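Local coordinates for DUF3829 family protein (Bacteroides vulgatus, PDB 4YJW) that is of unknown function but folds as an elongated, all-helical bundle and is probably exported as a lipoprotein, at residues A[15-20]-A[74-79]; A[30-35]-A[94-99]; A[42-47]-A[53-58]; A[104-109]-A[124-129]. All blocks are in the same frame, centred on the assembly; numbering follows the deposited sequence.

Overall arrangement
The four contacts are spread along an elongated helical bundle: interactions 2 and 4 join helices (in 2 at the very end of one), whereas 1 and 3 set loops against helices. Interaction 2, nearest the middle, is buried and apolar; the others are partly buried and lie towards the ends, interaction 1 about 40 Å from interactions 3 and 4 between centres. Interactions 1 and 2 share helix 10-32, while 2 and 4 share helix 79-111. Towards the ends aromatic rings take over: tyrosine faces receive aliphatic groups in interactions 1 and 3, and interaction 4 adds an arginine-tyrosine hydrogen bond. Interactions 3 and 4 also touch, Arg-127 reaching the carbonyl of Leu-45 and Arg-107 that of Leu-54.

Interaction 1. Residues A[15-20]-A[74-79]; sequences ANEVMK and GNYFSE
Tyr-76 and Glu-17 meet in a CH-pi contact: CB of Glu-17 stands above the middle of the tyrosine ring, 3.7 Å from the ring centroid and 13° off the normal. It is thus the aliphatic root of Glu-17, not its carboxylate, that rests on the aromatic face. The ring is brought there by its first torsion, with Tyr-76 CG lodged between the backbone N and the carbonyl carbon (chi1 37°). The other face of the ring turns back on its own turn, towards the carbonyl carbon of Gly-74. A beta-carbon on Gly-74 would come too close to CE2 of Tyr-76, so this ring position is probably possible only because none is there.

Apolar packing is the second component. The CG2 methyl of Val-18 touches CD1 of Tyr-76 at 3.8 Å and, more loosely, CE1 of Phe-77 at 4.3 Å, meeting both rings obliquely. Phe-77 also packs edge-to-face with Tyr-21, and Val-18 leans on Ile-151 of helix 121-159, which continues the apolar layer inwards.

No hydrogen bond crosses the contact; on helix 10-32 Lys-20 NZ forms a salt bridge with Glu-17 OE2 at 2.9 Å, approaching on the syn side of the carboxylate.

Residues 74-77 form a type I beta turn closed by a weak hydrogen bond from Phe-77 N to Gly-74 O, and Ser-78 follows as the N-cap of helix 79-111, its OG accepting from Asp-81 N. The whole is a beta turn leading into an N-capped helix of an alpha-helical bundle.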
# COMPACT_ATOMS: atom_id res chain seq x y z
N ALA A 15 11.18 -18.98 13.69
CA ALA A 15 11.54 -17.65 14.19
C ALA A 15 12.44 -16.93 13.18
O ALA A 15 12.27 -15.73 12.99
CB ALA A 15 12.23 -17.75 15.54
N ASN A 16 13.36 -17.66 12.51
CA ASN A 16 14.22 -17.04 11.50
C ASN A 16 13.39 -16.57 10.31
O ASN A 16 13.70 -15.54 9.73
CB ASN A 16 15.31 -18.00 11.03
CG ASN A 16 16.45 -18.12 12.01
OD1 ASN A 16 16.88 -17.13 12.63
ND2 ASN A 16 16.97 -19.34 12.15
N GLU A 17 12.33 -17.33 9.97
CA GLU A 17 11.44 -16.96 8.86
C GLU A 17 10.61 -15.75 9.26
O GLU A 17 10.38 -14.88 8.43
CB GLU A 17 10.54 -18.13 8.41
CG GLU A 17 11.30 -19.31 7.80
CD GLU A 17 12.20 -18.95 6.63
OE1 GLU A 17 11.71 -18.32 5.66
OE2 GLU A 17 13.42 -19.23 6.72
N VAL A 18 10.17 -15.68 10.53
CA VAL A 18 9.43 -14.49 10.99
C VAL A 18 10.31 -13.24 10.82
O VAL A 18 9.83 -12.23 10.30
CB VAL A 18 8.94 -14.66 12.47
CG1 VAL A 18 8.38 -13.34 13.02
CG2 VAL A 18 7.90 -15.77 12.57
N MSE A 19 11.61 -13.33 11.20
CA MSE A 19 12.53 -12.19 11.05
C MSE A 19 12.69 -11.77 9.58
O MSE A 19 12.73 -10.58 9.27
CB MSE A 19 13.92 -12.51 11.67
CG MSE A 19 13.88 -12.75 13.18
SE MSE A 19 12.85 -11.42 14.19
CE MSE A 19 13.81 -9.80 13.70
N LYS A 20 12.74 -12.75 8.66
CA LYS A 20 12.87 -12.48 7.22
C LYS A 20 11.62 -11.76 6.74
O LYS A 20 11.73 -10.75 6.03
CB LYS A 20 13.10 -13.76 6.41
CG LYS A 20 14.43 -14.48 6.74
CD LYS A 20 14.56 -15.79 5.92
CE LYS A 20 15.76 -16.59 6.39
NZ LYS A 20 15.79 -17.95 5.78
N GLY A 74 3.75 -17.77 5.53
CA GLY A 74 3.86 -19.20 5.79
C GLY A 74 3.08 -19.68 6.99
O GLY A 74 2.50 -18.88 7.73
N ASN A 75 3.08 -21.01 7.18
CA ASN A 75 2.36 -21.67 8.27
C ASN A 75 3.10 -21.52 9.62
O ASN A 75 2.64 -22.05 10.63
CB ASN A 75 2.07 -23.15 7.95
CG ASN A 75 3.26 -23.99 7.51
OD1 ASN A 75 4.42 -23.70 7.80
ND2 ASN A 75 2.97 -25.09 6.83
N TYR A 76 4.22 -20.76 9.65
CA TYR A 76 4.96 -20.46 10.89
C TYR A 76 4.11 -19.45 11.69
O TYR A 76 4.14 -19.47 12.92
CB TYR A 76 6.41 -19.95 10.65
CG TYR A 76 6.61 -19.05 9.46
CD1 TYR A 76 6.48 -17.67 9.57
CD2 TYR A 76 6.99 -19.57 8.23
CE1 TYR A 76 6.69 -16.83 8.48
CE2 TYR A 76 7.15 -18.74 7.12
CZ TYR A 76 7.00 -17.38 7.25
OH TYR A 76 7.15 -16.56 6.15
N PHE A 77 3.30 -18.63 11.00
CA PHE A 77 2.33 -17.75 11.64
C PHE A 77 1.10 -18.57 11.96
O PHE A 77 0.78 -19.50 11.21
CB PHE A 77 1.92 -16.59 10.72
CG PHE A 77 2.97 -15.56 10.41
CD1 PHE A 77 3.43 -14.69 11.40
CD2 PHE A 77 3.48 -15.42 9.13
CE1 PHE A 77 4.38 -13.71 11.10
CE2 PHE A 77 4.43 -14.43 8.84
CZ PHE A 77 4.88 -13.59 9.83
N SER A 78 0.37 -18.20 13.02
CA SER A 78 -0.90 -18.84 13.34
C SER A 78 -1.85 -18.64 12.17
O SER A 78 -1.67 -17.67 11.41
CB SER A 78 -1.49 -18.23 14.61
OG SER A 78 -1.99 -16.92 14.35
N GLU A 79 -2.85 -19.52 12.00
CA GLU A 79 -3.81 -19.40 10.91
C GLU A 79 -4.48 -18.02 10.93
O GLU A 79 -4.66 -17.42 9.87
CB GLU A 79 -4.85 -20.55 10.95
CG GLU A 79 -5.88 -20.54 9.83
CD GLU A 79 -5.42 -20.45 8.38
OE1 GLU A 79 -4.24 -20.73 8.10
OE2 GLU A 79 -6.27 -20.12 7.52

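Interaction 2. Residues A[30-35]-A[94-99]; sequences KDLVNE and RSISAF
Leu-32, the last residue of helix 10-32, and Val-33 just after it pack on Ile-96 of helix 79-111 in the buried interior of the helical bundle. In one of the two conformers of Leu-32, CG lies anti to the backbone N (chi1 -167°), and the branch reaches Ile-96 with CG at 3.8 Å and CD2 at 3.9 Å from its CG1. The two side chains cross obliquely, and Leu-92 and Phe-93 border the leucine as well. Val-33 is the first residue to leave the helical conformation; its CG2 approaches CD1 of Ile-96 at 4.3 Å, while the same valine also rests on Ile-38. Asn-34 then takes the N-cap position of helix 35-44, its OD1 receiving the N-H of Glu-37, and Glu-35 pairs with Lys-141 of helix 121-159. An alanine in place of Ile-96 lacks both CG1 and CD1, and would probably open a gap facing Leu-32 and Val-33 and leave the leucine branch freer to turn. Ile-96 also touches Leu-137, which links the contact to helix 121-159. The ethyl arm of the isoleucine points to the end of helix 10-32, but the modelled 3.2 Å between its CD1 and the carbonyl O of Leu-32 is doubtful.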
# COMPACT_ATOMS: atom_id res chain seq x y z
N LYS A 30 7.91 0.72 3.35
CA LYS A 30 8.54 2.03 3.25
C LYS A 30 8.45 2.54 1.79
O LYS A 30 8.12 3.71 1.56
CB LYS A 30 10.00 1.96 3.71
CG LYS A 30 10.67 3.34 3.73
CD LYS A 30 12.18 3.21 3.63
CE LYS A 30 12.84 4.55 3.38
NZ LYS A 30 12.98 5.34 4.63
N ASP A 31 8.75 1.68 0.81
CA ASP A 31 8.73 2.12 -0.59
C ASP A 31 7.35 2.09 -1.24
O ASP A 31 7.12 2.87 -2.17
CB ASP A 31 9.71 1.28 -1.42
CG ASP A 31 11.16 1.40 -1.00
OD1 ASP A 31 11.61 2.54 -0.68
OD2 ASP A 31 11.87 0.37 -1.00
N LEU A 32 6.45 1.21 -0.79
CA LEU A 32 5.12 1.10 -1.38
C LEU A 32 4.19 2.24 -0.95
O LEU A 32 3.46 2.75 -1.79
CB LEU A 32 4.51 -0.26 -1.01
CG LEU A 32 3.29 -0.70 -1.76
CD1 LEU A 32 3.65 -1.25 -3.12
CD2 LEU A 32 2.51 -1.72 -0.96
N VAL A 33 4.21 2.59 0.34
CA VAL A 33 3.34 3.63 0.90
C VAL A 33 4.20 4.85 1.22
O VAL A 33 4.84 4.95 2.28
CB VAL A 33 2.52 3.11 2.12
CG1 VAL A 33 1.57 4.19 2.65
CG2 VAL A 33 1.74 1.85 1.76
N ASN A 34 4.23 5.75 0.26
CA ASN A 34 4.99 6.99 0.33
C ASN A 34 4.01 8.09 0.71
O ASN A 34 3.34 8.64 -0.15
CB ASN A 34 5.65 7.24 -1.04
CG ASN A 34 6.54 8.46 -1.07
OD1 ASN A 34 6.40 9.38 -0.26
ND2 ASN A 34 7.40 8.52 -2.07
N GLU A 35 3.91 8.36 2.01
CA GLU A 35 2.92 9.29 2.57
C GLU A 35 3.00 10.67 1.93
O GLU A 35 1.95 11.25 1.63
CB GLU A 35 3.04 9.39 4.10
CG GLU A 35 2.86 8.05 4.80
CD GLU A 35 4.03 7.06 4.85
OE1 GLU A 35 5.15 7.39 4.39
OE2 GLU A 35 3.82 5.95 5.40
N ARG A 94 -3.93 -3.87 -4.02
CA ARG A 94 -5.05 -3.45 -4.87
C ARG A 94 -5.30 -1.95 -4.73
O ARG A 94 -5.56 -1.29 -5.74
CB ARG A 94 -6.33 -4.23 -4.54
CG ARG A 94 -6.40 -5.60 -5.21
CD ARG A 94 -7.61 -6.36 -4.68
NE ARG A 94 -7.84 -7.62 -5.39
CZ ARG A 94 -8.98 -7.93 -6.01
NH1 ARG A 94 -9.99 -7.07 -6.02
NH2 ARG A 94 -9.11 -9.10 -6.62
N SER A 95 -5.21 -1.42 -3.47
CA SER A 95 -5.43 -0.00 -3.15
C SER A 95 -4.34 0.88 -3.75
O SER A 95 -4.66 1.98 -4.23
CB SER A 95 -5.53 0.23 -1.64
OG SER A 95 -6.73 -0.33 -1.13
N ILE A 96 -3.08 0.40 -3.74
CA ILE A 96 -1.95 1.13 -4.34
C ILE A 96 -2.21 1.26 -5.82
O ILE A 96 -2.10 2.36 -6.38
CB ILE A 96 -0.58 0.44 -4.05
CG1 ILE A 96 -0.10 0.72 -2.60
CG2 ILE A 96 0.51 0.90 -5.06
CD1 ILE A 96 0.29 2.34 -2.26
N SER A 97 -2.61 0.15 -6.46
CA SER A 97 -2.87 0.15 -7.90
C SER A 97 -3.98 1.15 -8.24
O SER A 97 -3.79 2.02 -9.09
CB SER A 97 -3.26 -1.25 -8.36
OG SER A 97 -3.45 -1.26 -9.76
N ALA A 98 -5.08 1.09 -7.49
CA ALA A 98 -6.23 1.97 -7.71
C ALA A 98 -5.84 3.43 -7.52
O ALA A 98 -6.26 4.27 -8.32
CB ALA A 98 -7.36 1.60 -6.77
N PHE A 99 -5.09 3.75 -6.44
CA PHE A 99 -4.71 5.13 -6.12
C PHE A 99 -3.93 5.77 -7.27
O PHE A 99 -4.28 6.88 -7.71
CB PHE A 99 -3.90 5.19 -4.81
CG PHE A 99 -3.65 6.62 -4.37
CD1 PHE A 99 -4.64 7.35 -3.72
CD2 PHE A 99 -2.43 7.25 -4.63
CE1 PHE A 99 -4.40 8.67 -3.29
CE2 PHE A 99 -2.19 8.57 -4.24
CZ PHE A 99 -3.17 9.27 -3.55

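Interaction 3. Residues A[42-47]-A[53-58]; sequences LGYLDQ and SLPVVS
Tyr-44 holds its ring against Pro-55 where the chain after helix 35-44 doubles back alongside it, a proline-aromatic CH-pi contact that closes a short helix-to-loop reversal. CG of Pro-55 stands over one face of the ring, 3.7 Å from its centroid and 19° off the normal, displaced towards the rim so that the nearest ring atom is CE2 of Tyr-44, at 3.5 Å. CD of the same proline lies over the inner end of the ring, 3.9 Å from CG of Tyr-44, so that the edge of the pyrrolidine spans the face and the two side chains cross at about a right angle. Val-57 adds its CG2 methyl, 3.7 Å from CE2 of Tyr-44, in an oblique approach. The ring is aimed at the returning loop by its first torsion, which sets CG anti to the carbonyl carbon (chi1 -61°).

A step further out, Met-49 touches both Tyr-44 and Leu-54, and Val-57 is backed by Glu-37 and Val-41 of helix 35-44. The loop is in turn held against helix 79-111 by its carbonyls: Pro-55 O is hydrogen-bonded to the hydroxyl of Tyr-103, and Leu-54 O accepts from NE of Arg-107.

Leu-54 itself is buried, and its contribution across the contact is a single methyl. The modelled 3.1 Å from its CD2 to the backbone O of Tyr-44 is too short to be taken at face value; between the side chains, CD2 of Leu-54 lies 4.5 Å from CB of Tyr-44.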
# COMPACT_ATOMS: atom_id res chain seq x y z
N LEU A 42 -2.96 13.94 -3.83
CA LEU A 42 -4.24 14.54 -3.42
C LEU A 42 -4.28 16.03 -3.76
O LEU A 42 -5.28 16.51 -4.27
CB LEU A 42 -4.49 14.32 -1.93
CG LEU A 42 -4.72 12.86 -1.49
CD1 LEU A 42 -4.81 12.77 0.01
CD2 LEU A 42 -6.01 12.30 -2.09
N GLY A 43 -3.17 16.74 -3.57
CA GLY A 43 -3.11 18.16 -3.93
C GLY A 43 -3.29 18.37 -5.43
O GLY A 43 -3.99 19.31 -5.84
N TYR A 44 -2.78 17.43 -6.26
CA TYR A 44 -2.91 17.52 -7.72
C TYR A 44 -4.36 17.29 -8.17
O TYR A 44 -4.71 17.69 -9.27
CB TYR A 44 -1.98 16.52 -8.44
CG TYR A 44 -0.51 16.74 -8.17
CD1 TYR A 44 0.00 18.03 -7.99
CD2 TYR A 44 0.38 15.67 -8.13
CE1 TYR A 44 1.36 18.24 -7.71
CE2 TYR A 44 1.74 15.87 -7.87
CZ TYR A 44 2.23 17.16 -7.66
OH TYR A 44 3.57 17.39 -7.39
N LEU A 45 -5.19 16.70 -7.29
CA LEU A 45 -6.61 16.47 -7.58
C LEU A 45 -7.47 17.70 -7.24
O LEU A 45 -8.68 17.72 -7.54
CB LEU A 45 -7.11 15.25 -6.79
CG LEU A 45 -6.50 13.91 -7.15
CD1 LEU A 45 -6.76 12.91 -6.02
CD2 LEU A 45 -7.11 13.35 -8.43
N ASP A 46 -6.86 18.74 -6.64
CA ASP A 46 -7.61 19.94 -6.24
C ASP A 46 -8.27 20.64 -7.43
O ASP A 46 -7.71 20.72 -8.52
CB ASP A 46 -6.71 20.95 -5.50
CG ASP A 46 -7.54 22.03 -4.85
OD1 ASP A 46 -8.26 21.72 -3.88
OD2 ASP A 46 -7.56 23.16 -5.38
N GLN A 47 -9.48 21.13 -7.20
CA GLN A 47 -10.32 21.81 -8.18
C GLN A 47 -9.65 23.05 -8.79
O GLN A 47 -9.97 23.42 -9.91
CB GLN A 47 -11.64 22.23 -7.48
CG GLN A 47 -12.53 21.04 -7.04
CD GLN A 47 -12.27 20.46 -5.66
OE1 GLN A 47 -11.17 20.56 -5.09
NE2 GLN A 47 -13.24 19.71 -5.14
N SER A 53 -0.92 22.00 -15.58
CA SER A 53 0.13 21.83 -14.56
C SER A 53 0.16 20.42 -13.94
O SER A 53 1.08 20.13 -13.18
CB SER A 53 -0.08 22.84 -13.43
OG SER A 53 0.14 24.15 -13.94
N LEU A 54 -0.84 19.55 -14.23
CA LEU A 54 -0.92 18.22 -13.61
C LEU A 54 0.27 17.35 -14.02
O LEU A 54 0.45 17.06 -15.20
CB LEU A 54 -2.25 17.51 -13.96
CG LEU A 54 -3.53 18.27 -13.61
CD1 LEU A 54 -4.77 17.55 -14.18
CD2 LEU A 54 -3.67 18.48 -12.11
N PRO A 55 1.14 16.93 -13.08
CA PRO A 55 2.31 16.15 -13.49
C PRO A 55 2.03 14.65 -13.52
O PRO A 55 1.10 14.17 -12.88
CB PRO A 55 3.35 16.50 -12.44
CG PRO A 55 2.55 16.72 -11.18
CD PRO A 55 1.16 17.20 -11.61
N VAL A 56 2.89 13.89 -14.21
CA VAL A 56 2.79 12.43 -14.18
C VAL A 56 3.33 11.98 -12.81
O VAL A 56 4.38 12.47 -12.37
CB VAL A 56 3.59 11.77 -15.34
CG1 VAL A 56 3.74 10.26 -15.14
CG2 VAL A 56 2.94 12.08 -16.68
N VAL A 57 2.62 11.08 -12.14
CA VAL A 57 3.09 10.52 -10.86
C VAL A 57 3.00 9.01 -11.01
O VAL A 57 1.90 8.47 -10.96
CB VAL A 57 2.32 11.04 -9.61
CG1 VAL A 57 2.95 10.43 -8.36
CG2 VAL A 57 2.41 12.58 -9.54
N SER A 58 4.13 8.35 -11.20
CA SER A 58 4.18 6.91 -11.44
C SER A 58 4.00 6.09 -10.17
O SER A 58 4.46 6.50 -9.10
CB SER A 58 5.51 6.53 -12.10
OG SER A 58 5.72 7.25 -13.30

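Interaction 4. Residues A[104-109]-A[124-129]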
# COMPACT_ATOMS: atom_id res chain seq x y z
N LYS A 104 -3.79 8.70 -12.77
CA LYS A 104 -3.44 8.69 -14.22
C LYS A 104 -4.70 8.98 -15.06
O LYS A 104 -4.69 9.87 -15.91
CB LYS A 104 -2.80 7.34 -14.60
CG LYS A 104 -2.60 7.20 -16.12
CD LYS A 104 -1.87 5.88 -16.46
CE LYS A 104 -1.94 5.63 -17.95
NZ LYS A 104 -1.20 4.39 -18.31
N THR A 105 -5.80 8.27 -14.80
CA THR A 105 -7.09 8.47 -15.48
C THR A 105 -7.53 9.93 -15.36
O THR A 105 -7.89 10.54 -16.36
CB THR A 105 -8.15 7.54 -14.89
OG1 THR A 105 -7.70 6.22 -15.10
CG2 THR A 105 -9.52 7.71 -15.55
N TYR A 106 -7.54 10.44 -14.13
CA TYR A 106 -7.93 11.81 -13.82
C TYR A 106 -7.12 12.79 -14.65
O TYR A 106 -7.70 13.66 -15.28
CB TYR A 106 -7.73 12.09 -12.31
CG TYR A 106 -8.03 13.52 -11.92
CD1 TYR A 106 -9.32 13.90 -11.54
CD2 TYR A 106 -7.03 14.48 -11.88
CE1 TYR A 106 -9.61 15.21 -11.16
CE2 TYR A 106 -7.30 15.80 -11.51
CZ TYR A 106 -8.59 16.15 -11.14
OH TYR A 106 -8.87 17.46 -10.79
N ARG A 107 -5.77 12.69 -14.62
CA ARG A 107 -4.92 13.64 -15.37
C ARG A 107 -5.24 13.64 -16.89
O ARG A 107 -5.39 14.72 -17.47
CB ARG A 107 -3.45 13.32 -15.13
CG ARG A 107 -2.50 14.19 -15.98
CD ARG A 107 -1.04 13.89 -15.64
NE ARG A 107 -0.14 14.57 -16.57
CZ ARG A 107 0.21 14.09 -17.76
NH1 ARG A 107 -0.27 12.92 -18.17
NH2 ARG A 107 1.03 14.77 -18.54
N LEU A 108 -5.40 12.47 -17.49
CA LEU A 108 -5.70 12.36 -18.93
C LEU A 108 -7.09 12.93 -19.27
O LEU A 108 -7.24 13.61 -20.29
CB LEU A 108 -5.59 10.90 -19.38
CG LEU A 108 -4.18 10.25 -19.20
CD1 LEU A 108 -4.11 8.87 -19.87
CD2 LEU A 108 -3.04 11.17 -19.73
N TYR A 109 -8.07 12.69 -18.39
CA TYR A 109 -9.46 13.15 -18.53
C TYR A 109 -9.53 14.68 -18.35
O TYR A 109 -10.35 15.33 -19.02
CB TYR A 109 -10.35 12.36 -17.53
CG TYR A 109 -11.58 13.06 -16.98
CD1 TYR A 109 -11.50 13.82 -15.82
CD2 TYR A 109 -12.84 12.78 -17.49
CE1 TYR A 109 -12.64 14.39 -15.25
CE2 TYR A 109 -13.98 13.37 -16.95
CZ TYR A 109 -13.88 14.16 -15.82
OH TYR A 109 -14.99 14.73 -15.25
N ASP A 124 -15.15 14.42 -9.63
CA ASP A 124 -15.63 14.33 -8.25
C ASP A 124 -15.65 12.88 -7.75
O ASP A 124 -15.31 12.64 -6.59
CB ASP A 124 -17.01 14.98 -8.09
CG ASP A 124 -16.94 16.50 -8.02
OD1 ASP A 124 -15.84 17.05 -7.70
OD2 ASP A 124 -17.98 17.13 -8.21
N LYS A 125 -16.01 11.91 -8.63
CA LYS A 125 -16.00 10.49 -8.23
C LYS A 125 -14.57 10.07 -7.84
O LYS A 125 -14.37 9.40 -6.82
CB LYS A 125 -16.51 9.63 -9.41
CG LYS A 125 -16.60 8.14 -9.10
CD LYS A 125 -17.28 7.40 -10.25
CE LYS A 125 -17.30 5.89 -10.05
NZ LYS A 125 -18.29 5.48 -9.02
N ILE A 126 -13.59 10.46 -8.66
CA ILE A 126 -12.18 10.14 -8.43
C ILE A 126 -11.68 10.85 -7.16
O ILE A 126 -11.04 10.20 -6.33
CB ILE A 126 -11.29 10.48 -9.66
CG1 ILE A 126 -11.59 9.48 -10.81
CG2 ILE A 126 -9.78 10.44 -9.28
CD1 ILE A 126 -10.90 9.79 -12.22
N ARG A 127 -12.01 12.13 -6.98
CA ARG A 127 -11.56 12.85 -5.75
C ARG A 127 -12.04 12.14 -4.48
O ARG A 127 -11.28 11.99 -3.52
CB ARG A 127 -12.06 14.32 -5.75
CG ARG A 127 -11.32 15.18 -6.78
CD ARG A 127 -12.10 16.45 -7.06
NE ARG A 127 -11.41 17.20 -8.11
CZ ARG A 127 -12.00 17.96 -9.01
NH1 ARG A 127 -13.33 18.12 -9.00
NH2 ARG A 127 -11.28 18.61 -9.91
N LYS A 128 -13.32 11.75 -4.45
CA LYS A 128 -13.87 11.10 -3.26
C LYS A 128 -13.17 9.75 -2.98
O LYS A 128 -12.82 9.44 -1.84
CB LYS A 128 -15.38 10.90 -3.40
CG LYS A 128 -16.20 12.21 -3.37
CD LYS A 128 -17.71 11.91 -3.38
CE LYS A 128 -18.20 11.50 -4.74
NZ LYS A 128 -19.68 11.37 -4.77
N GLU A 129 -12.95 8.97 -4.04
CA GLU A 129 -12.34 7.64 -3.93
C GLU A 129 -10.88 7.74 -3.55
O GLU A 129 -10.42 6.97 -2.71
CB GLU A 129 -12.51 6.88 -5.25
CG GLU A 129 -12.07 5.42 -5.19
CD GLU A 129 -12.80 4.44 -4.29
OE1 GLU A 129 -14.00 4.66 -4.00
OE2 GLU A 129 -12.18 3.43 -3.90
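Two antiparallel helices, 79-111 and 121-159, form a helical hairpin near one end of the bundle, and here Tyr-106 of the first meets Ile-126 and Arg-127 of the second, the segment axes 10.5 Å apart. The CD1 methyl of Ile-126 presses against the base of the tyrosine, 3.9 Å from CB of Tyr-106, and grazes CG2 of Thr-105 at 4.2 Å. A chi1 of 177° swings the Tyr-106 ring out so that its hydroxyl passes the isoleucine to reach the guanidinium of Arg-127. There NH2 of Arg-127 donates to OH of Tyr-106 at 2.8 Å in a bent bond (140°), at the edge of the tyrosine ring; the hydroxyl is tilted out of the guanidinium plane, and ring and guanidinium planes stand 65° apart. On its other arm NH1 forms a salt bridge with Asp-124 OD1 at 3.0 Å, while NE reaches the carbonyl of Leu-45, so three partners hold the group's rotation. A leucine here, lacking N-H groups, would probably leave the Tyr-106 hydroxyl and Leu-45 O without this donor and Asp-124 without its countercharge. Leu-45, near the end of helix 35-44, packs on both arms of the hairpin, at Tyr-106 and Ile-126.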